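Local coordinates for cytolethal distending toxin protein B (PDB 1SR4), which serves as the DNase I-like subunit of a bacterial genotoxin, probably cutting host-cell DNA and so halting the cell cycle, at residues F5-W10 / I39-E44; S102-D107 / I127-D132. All blocks are in the same frame, centred on the assembly; numbering follows the deposited sequence.

In the fold
From the N terminus, the chain runs out along strand 7-11, returns through helix 20-31 and runs forward again along strand 39-43, beside and parallel to the first strand, where contact 1 closes this beta-alpha-beta unit. Only later does contact 2 open: the loop that leaves strand 98-102, a neighbour of strand 39-43, meets the end of strand 124-129. The two closures follow in series, neither nested nor crossed. Contact 1 builds the middle of the first sheet; contact 2 joins the loop leaving that sheet to the hairpin end of the second. Their centres lie about 13 Å apart, yet Phe5 and Ile39 touch Ser102, Arg104, Ile129 and Asp132, bringing the contacts together.

Contact 1: F5-W10 / I39-E44; sequences FKVATW and ILMVQE
Val7 to Trp10 lie in parallel register with Ile39 to Val42, the two strands of a beta-alpha-beta unit within the DNase I-like fold. Ala8 is held through both its N-H and its carbonyl: its N donates to Ile39 O, and its O receives Met41 N at 2.8 Å in the straightest bond of the set (168° at the hydrogen). Ile39 N to Lys6 O, Trp10 N to Met41 O and Gln43 N to Trp10 O extend the pattern. On the face of Val7, Thr9 and Met41, the methionine CG nearly eclipses its own backbone N (chi1 6°). With further bends at chi2 and chi3, the chain folds back under strain over the Ala8 carbonyl, Met41 CG 3.1 Å from Ala8 O and SD against Val7 CG1. On the other face, Leu40, with chi2 near 69°, turns CD1 to Ala8 CB at 3.8 Å. At the strand entrance, Ile39 CD1 approaches the Phe5 ring obliquely, 3.6 Å from Phe5 CD1. Farther out, Met173 and Val175 of strand 171-175 in the second sheet close over the Val7 face, while Val27 and Leu30 of helix 20-31 pack on Leu40. The Trp10 indole swings away from the neighbouring strand, its NE1 hydrogen-bonded to His252 O.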
loop_
_atom_site.group_PDB
_atom_site.type_symbol
_atom_site.label_atom_id
_atom_site.label_comp_id
_atom_site.label_asym_id
_atom_site.label_seq_id
_atom_site.Cartn_x
_atom_site.Cartn_y
_atom_site.Cartn_z
ATOM N N PHE B 5 3.023 -18.366 5.484
ATOM C CA PHE B 5 3.268 -16.921 5.531
ATOM C C PHE B 5 2.528 -16.082 4.504
ATOM O O PHE B 5 2.255 -16.536 3.394
ATOM C CB PHE B 5 4.760 -16.615 5.314
ATOM C CG PHE B 5 5.670 -17.142 6.372
ATOM C CD1 PHE B 5 6.190 -16.292 7.344
ATOM C CD2 PHE B 5 6.056 -18.478 6.377
ATOM C CE1 PHE B 5 7.090 -16.769 8.306
ATOM C CE2 PHE B 5 6.951 -18.957 7.335
ATOM C CZ PHE B 5 7.466 -18.107 8.293
ATOM N N LYS B 6 2.229 -14.841 4.888
ATOM C CA LYS B 6 1.644 -13.869 3.981
ATOM C C LYS B 6 2.880 -13.056 3.611
ATOM O O LYS B 6 3.459 -12.354 4.448
ATOM C CB LYS B 6 0.618 -12.981 4.693
ATOM C CG LYS B 6 -0.684 -13.697 5.044
ATOM C CD LYS B 6 -1.739 -12.706 5.528
ATOM C CE LYS B 6 -3.131 -13.320 5.511
ATOM N NZ LYS B 6 -3.221 -14.507 6.416
ATOM N N VAL B 7 3.299 -13.181 2.361
ATOM C CA VAL B 7 4.490 -12.496 1.874
ATOM C C VAL B 7 4.062 -11.426 0.883
ATOM O O VAL B 7 3.096 -11.624 0.161
ATOM C CB VAL B 7 5.430 -13.493 1.165
ATOM C CG1 VAL B 7 6.686 -12.756 0.620
ATOM C CG2 VAL B 7 5.832 -14.610 2.146
ATOM N N ALA B 8 4.754 -10.288 0.875
ATOM C CA ALA B 8 4.416 -9.210 -0.058
ATOM C C ALA B 8 5.677 -8.508 -0.499
ATOM O O ALA B 8 6.744 -8.669 0.095
ATOM C CB ALA B 8 3.455 -8.183 0.596
ATOM N N THR B 9 5.537 -7.707 -1.538
ATOM C CA THR B 9 6.663 -6.955 -2.061
ATOM C C THR B 9 6.130 -5.631 -2.586
ATOM O O THR B 9 4.982 -5.547 -3.033
ATOM C CB THR B 9 7.343 -7.712 -3.240
ATOM O OG1 THR B 9 8.503 -6.994 -3.682
ATOM C CG2 THR B 9 6.365 -7.836 -4.430
ATOM N N TRP B 10 6.962 -4.598 -2.507
ATOM C CA TRP B 10 6.618 -3.288 -3.020
ATOM C C TRP B 10 7.903 -2.528 -3.322
ATOM O O TRP B 10 8.819 -2.513 -2.508
ATOM C CB TRP B 10 5.782 -2.473 -2.023
ATOM C CG TRP B 10 5.294 -1.172 -2.620
ATOM C CD1 TRP B 10 4.728 -1.001 -3.862
ATOM C CD2 TRP B 10 5.344 0.142 -2.018
ATOM N NE1 TRP B 10 4.426 0.333 -4.063
ATOM C CE2 TRP B 10 4.798 1.053 -2.955
ATOM C CE3 TRP B 10 5.792 0.631 -0.784
ATOM C CZ2 TRP B 10 4.694 2.434 -2.694
ATOM C CZ3 TRP B 10 5.684 2.008 -0.521
ATOM C CH2 TRP B 10 5.141 2.888 -1.475
ATOM N N ILE B 39 5.823 -10.878 6.117
ATOM C CA ILE B 39 7.113 -10.542 5.539
ATOM C C ILE B 39 6.862 -9.676 4.325
ATOM O O ILE B 39 6.105 -10.051 3.440
ATOM C CB ILE B 39 7.875 -11.819 5.088
ATOM C CG1 ILE B 39 8.163 -12.706 6.310
ATOM C CG2 ILE B 39 9.173 -11.424 4.377
ATOM C CD1 ILE B 39 8.625 -14.088 5.976
ATOM N N LEU B 40 7.503 -8.515 4.290
ATOM C CA LEU B 40 7.362 -7.596 3.179
ATOM C C LEU B 40 8.729 -7.241 2.596
ATOM O O LEU B 40 9.598 -6.766 3.323
ATOM C CB LEU B 40 6.698 -6.310 3.665
ATOM C CG LEU B 40 6.739 -5.118 2.702
ATOM C CD1 LEU B 40 5.853 -5.399 1.487
ATOM C CD2 LEU B 40 6.264 -3.855 3.449
ATOM N N MET B 41 8.930 -7.470 1.304
ATOM C CA MET B 41 10.204 -7.090 0.691
ATOM C C MET B 41 10.046 -5.700 0.087
ATOM O O MET B 41 9.008 -5.383 -0.511
ATOM C CB MET B 41 10.659 -8.079 -0.405
ATOM C CG MET B 41 9.705 -9.204 -0.794
ATOM S SD MET B 41 9.471 -10.537 0.408
ATOM C CE MET B 41 11.158 -10.514 1.173
ATOM N N VAL B 42 11.069 -4.862 0.260
ATOM C CA VAL B 42 11.036 -3.501 -0.263
ATOM C C VAL B 42 12.249 -3.224 -1.153
ATOM O O VAL B 42 13.368 -3.620 -0.830
ATOM C CB VAL B 42 11.046 -2.460 0.887
ATOM C CG1 VAL B 42 10.799 -1.058 0.323
ATOM C CG2 VAL B 42 9.960 -2.796 1.929
ATOM N N GLN B 43 12.027 -2.560 -2.285
ATOM C CA GLN B 43 13.134 -2.199 -3.168
ATOM C C GLN B 43 13.140 -0.673 -3.198
ATOM O O GLN B 43 12.130 -0.052 -2.899
ATOM C CB GLN B 43 12.936 -2.771 -4.569
ATOM C CG GLN B 43 12.793 -4.285 -4.633
ATOM C CD GLN B 43 11.382 -4.745 -4.314
ATOM O OE1 GLN B 43 10.417 -4.213 -4.852
ATOM N NE2 GLN B 43 11.254 -5.741 -3.439
ATOM N N GLU B 44 14.274 -0.072 -3.532
ATOM C CA GLU B 44 14.394 1.384 -3.570
ATOM C C GLU B 44 13.857 1.951 -2.256
ATOM O O GLU B 44 13.084 2.917 -2.220
ATOM C CB GLU B 44 13.629 1.942 -4.777
ATOM C CG GLU B 44 14.218 1.473 -6.121
ATOM C CD GLU B 44 13.608 2.177 -7.308
ATOM O OE1 GLU B 44 13.518 3.430 -7.267
ATOM O OE2 GLU B 44 13.225 1.480 -8.275
#

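Contact 2: S102-D107 / I127-D132; sequences SRRQAD and IRIGTD
Ala106 and Ile127 meet tightly where the loop crossing from strand 98-102 of one sheet to strand 108-112 of the other runs against a beta-hairpin: their CB atoms are 3.5 Å apart. The hairpin joins strands 124-129 and 132-138 of the DNase I-like fold. Ile127 holds CG1 between its backbone N and carbonyl carbon (chi1 59°), a setting that carries CD1 across to Ser102 CB. Ile129 fills the adjoining position, its CD1 3.0 Å from Gln105 O, a very close approach, and 3.5 Å from Ala106 CA. Ser102 OG turns back within its own segment and donates to Arg104 O at 2.8 Å, in the carbonyl plane on a lone pair, pinning the bend of the loop.

Toward solvent, apolar packing gives way to a few short directed bonds and a looser charge pair. The Arg104 chain bends at chi3 and lays one guanidinium face over Ile129 CG2, which sits 3.6 Å above the plane and offset toward its rim. Asp107 makes the two hydrogen bonds that join the segments: its N donates to Arg128 O, and its OD2 accepts Gly130 N at 2.7 Å, nearly straight at 169°. Gly130 lies in the two-residue type II' turn of the hairpin, where its positive phi suits glycine; Ile129 and Asp132 exchange both backbone bonds around it.

Arg128 crosses Asp107 at about a right angle, with Asp107 CB over one guanidinium face. Its NH1 donates to Gly130 O, nearly in the guanidinium plane, and its NE has a salt bridge to Glu108. The 3.9 Å from Arg128 NH1 to Asp107 OD2 is long. No N-H of Arg128 points at that oxygen, so the pair probably adds charge attraction alone, while the Gly130 amide, meeting OD2 nearly along its C-O axis, gives the directional hold.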
loop_
_atom_site.group_PDB
_atom_site.type_symbol
_atom_site.label_atom_id
_atom_site.label_comp_id
_atom_site.label_asym_id
_atom_site.label_seq_id
_atom_site.Cartn_x
_atom_site.Cartn_y
_atom_site.Cartn_z
ATOM N N SER B 102 9.888 -7.939 8.744
ATOM C CA SER B 102 9.372 -9.209 9.214
ATOM C C SER B 102 8.825 -9.097 10.635
ATOM O O SER B 102 9.406 -8.413 11.488
ATOM C CB SER B 102 10.509 -10.240 9.189
ATOM O OG SER B 102 10.044 -11.524 9.557
ATOM N N ARG B 103 7.716 -9.778 10.895
ATOM C CA ARG B 103 7.131 -9.784 12.237
ATOM C C ARG B 103 8.065 -10.589 13.138
ATOM O O ARG B 103 8.293 -10.233 14.290
ATOM C CB ARG B 103 5.763 -10.479 12.260
ATOM C CG ARG B 103 4.789 -10.097 11.175
ATOM C CD ARG B 103 4.172 -8.723 11.360
ATOM N NE ARG B 103 4.050 -8.314 12.754
ATOM C CZ ARG B 103 3.364 -7.244 13.151
ATOM N NH1 ARG B 103 2.725 -6.497 12.263
ATOM N NH2 ARG B 103 3.365 -6.886 14.431
ATOM N N ARG B 104 8.602 -11.679 12.597
ATOM C CA ARG B 104 9.480 -12.549 13.355
ATOM C C ARG B 104 10.962 -12.288 13.104
ATOM O O ARG B 104 11.366 -11.935 12.004
ATOM C CB ARG B 104 9.127 -14.003 13.043
ATOM C CG ARG B 104 7.756 -14.394 13.562
ATOM C CD ARG B 104 7.259 -15.711 12.981
ATOM N NE ARG B 104 8.052 -16.847 13.433
ATOM C CZ ARG B 104 7.836 -18.101 13.054
ATOM N NH1 ARG B 104 6.842 -18.380 12.214
ATOM N NH2 ARG B 104 8.621 -19.070 13.508
ATOM N N GLN B 105 11.775 -12.457 14.138
ATOM C CA GLN B 105 13.205 -12.231 13.986
ATOM C C GLN B 105 13.849 -13.254 13.048
ATOM O O GLN B 105 13.471 -14.420 13.052
ATOM C CB GLN B 105 13.875 -12.295 15.346
ATOM C CG GLN B 105 15.325 -11.928 15.287
ATOM C CD GLN B 105 15.873 -11.643 16.649
ATOM O OE1 GLN B 105 15.643 -12.406 17.592
ATOM N NE2 GLN B 105 16.602 -10.540 16.772
ATOM N N ALA B 106 14.816 -12.824 12.237
ATOM C CA ALA B 106 15.489 -13.756 11.337
ATOM C C ALA B 106 16.463 -14.656 12.109
ATOM O O ALA B 106 17.139 -14.206 13.032
ATOM C CB ALA B 106 16.251 -12.990 10.257
ATOM N N ASP B 107 16.528 -15.933 11.753
ATOM C CA ASP B 107 17.477 -16.815 12.427
ATOM C C ASP B 107 18.848 -16.598 11.787
ATOM O O ASP B 107 19.889 -16.743 12.427
ATOM C CB ASP B 107 17.068 -18.287 12.276
ATOM C CG ASP B 107 15.822 -18.634 13.080
ATOM O OD1 ASP B 107 15.783 -18.307 14.277
ATOM O OD2 ASP B 107 14.881 -19.233 12.527
ATOM N N ILE B 127 16.375 -13.534 4.460
ATOM C CA ILE B 127 16.377 -13.987 5.835
ATOM C C ILE B 127 15.713 -15.349 5.950
ATOM O O ILE B 127 14.760 -15.687 5.224
ATOM C CB ILE B 127 15.630 -13.010 6.775
ATOM C CG1 ILE B 127 14.176 -12.854 6.305
ATOM C CG2 ILE B 127 16.365 -11.673 6.832
ATOM C CD1 ILE B 127 13.295 -12.022 7.231
ATOM N N ARG B 128 16.251 -16.145 6.860
ATOM C CA ARG B 128 15.710 -17.454 7.116
ATOM C C ARG B 128 14.941 -17.411 8.431
ATOM O O ARG B 128 15.387 -16.805 9.407
ATOM C CB ARG B 128 16.839 -18.483 7.223
ATOM C CG ARG B 128 16.359 -19.846 7.695
ATOM C CD ARG B 128 17.455 -20.905 7.595
ATOM N NE ARG B 128 18.545 -20.781 8.573
ATOM C CZ ARG B 128 18.439 -21.027 9.880
ATOM N NH1 ARG B 128 17.280 -21.406 10.414
ATOM N NH2 ARG B 128 19.512 -20.937 10.656
ATOM N N ILE B 129 13.769 -18.026 8.436
ATOM C CA ILE B 129 12.963 -18.150 9.643
ATOM C C ILE B 129 12.735 -19.653 9.672
ATOM O O ILE B 129 11.972 -20.188 8.857
ATOM C CB ILE B 129 11.573 -17.470 9.546
ATOM C CG1 ILE B 129 11.706 -15.964 9.295
ATOM C CG2 ILE B 129 10.808 -17.697 10.856
ATOM C CD1 ILE B 129 12.496 -15.251 10.351
ATOM N N GLY B 130 13.408 -20.342 10.588
ATOM C CA GLY B 130 13.251 -21.784 10.654
ATOM C C GLY B 130 13.750 -22.424 9.368
ATOM O O GLY B 130 14.899 -22.226 8.978
ATOM N N THR B 131 12.895 -23.190 8.701
ATOM C CA THR B 131 13.284 -23.855 7.462
ATOM C C THR B 131 12.836 -23.143 6.175
ATOM O O THR B 131 12.845 -23.741 5.096
ATOM C CB THR B 131 12.741 -25.285 7.432
ATOM O OG1 THR B 131 11.314 -25.248 7.585
ATOM C CG2 THR B 131 13.353 -26.111 8.564
ATOM N N ASP B 132 12.444 -21.874 6.285
ATOM C CA ASP B 132 12.008 -21.107 5.113
ATOM C C ASP B 132 12.896 -19.866 4.955
ATOM O O ASP B 132 13.169 -19.148 5.929
ATOM C CB ASP B 132 10.548 -20.685 5.270
ATOM C CG ASP B 132 9.629 -21.859 5.524
ATOM O OD1 ASP B 132 9.482 -22.717 4.623
ATOM O OD2 ASP B 132 9.062 -21.922 6.634
#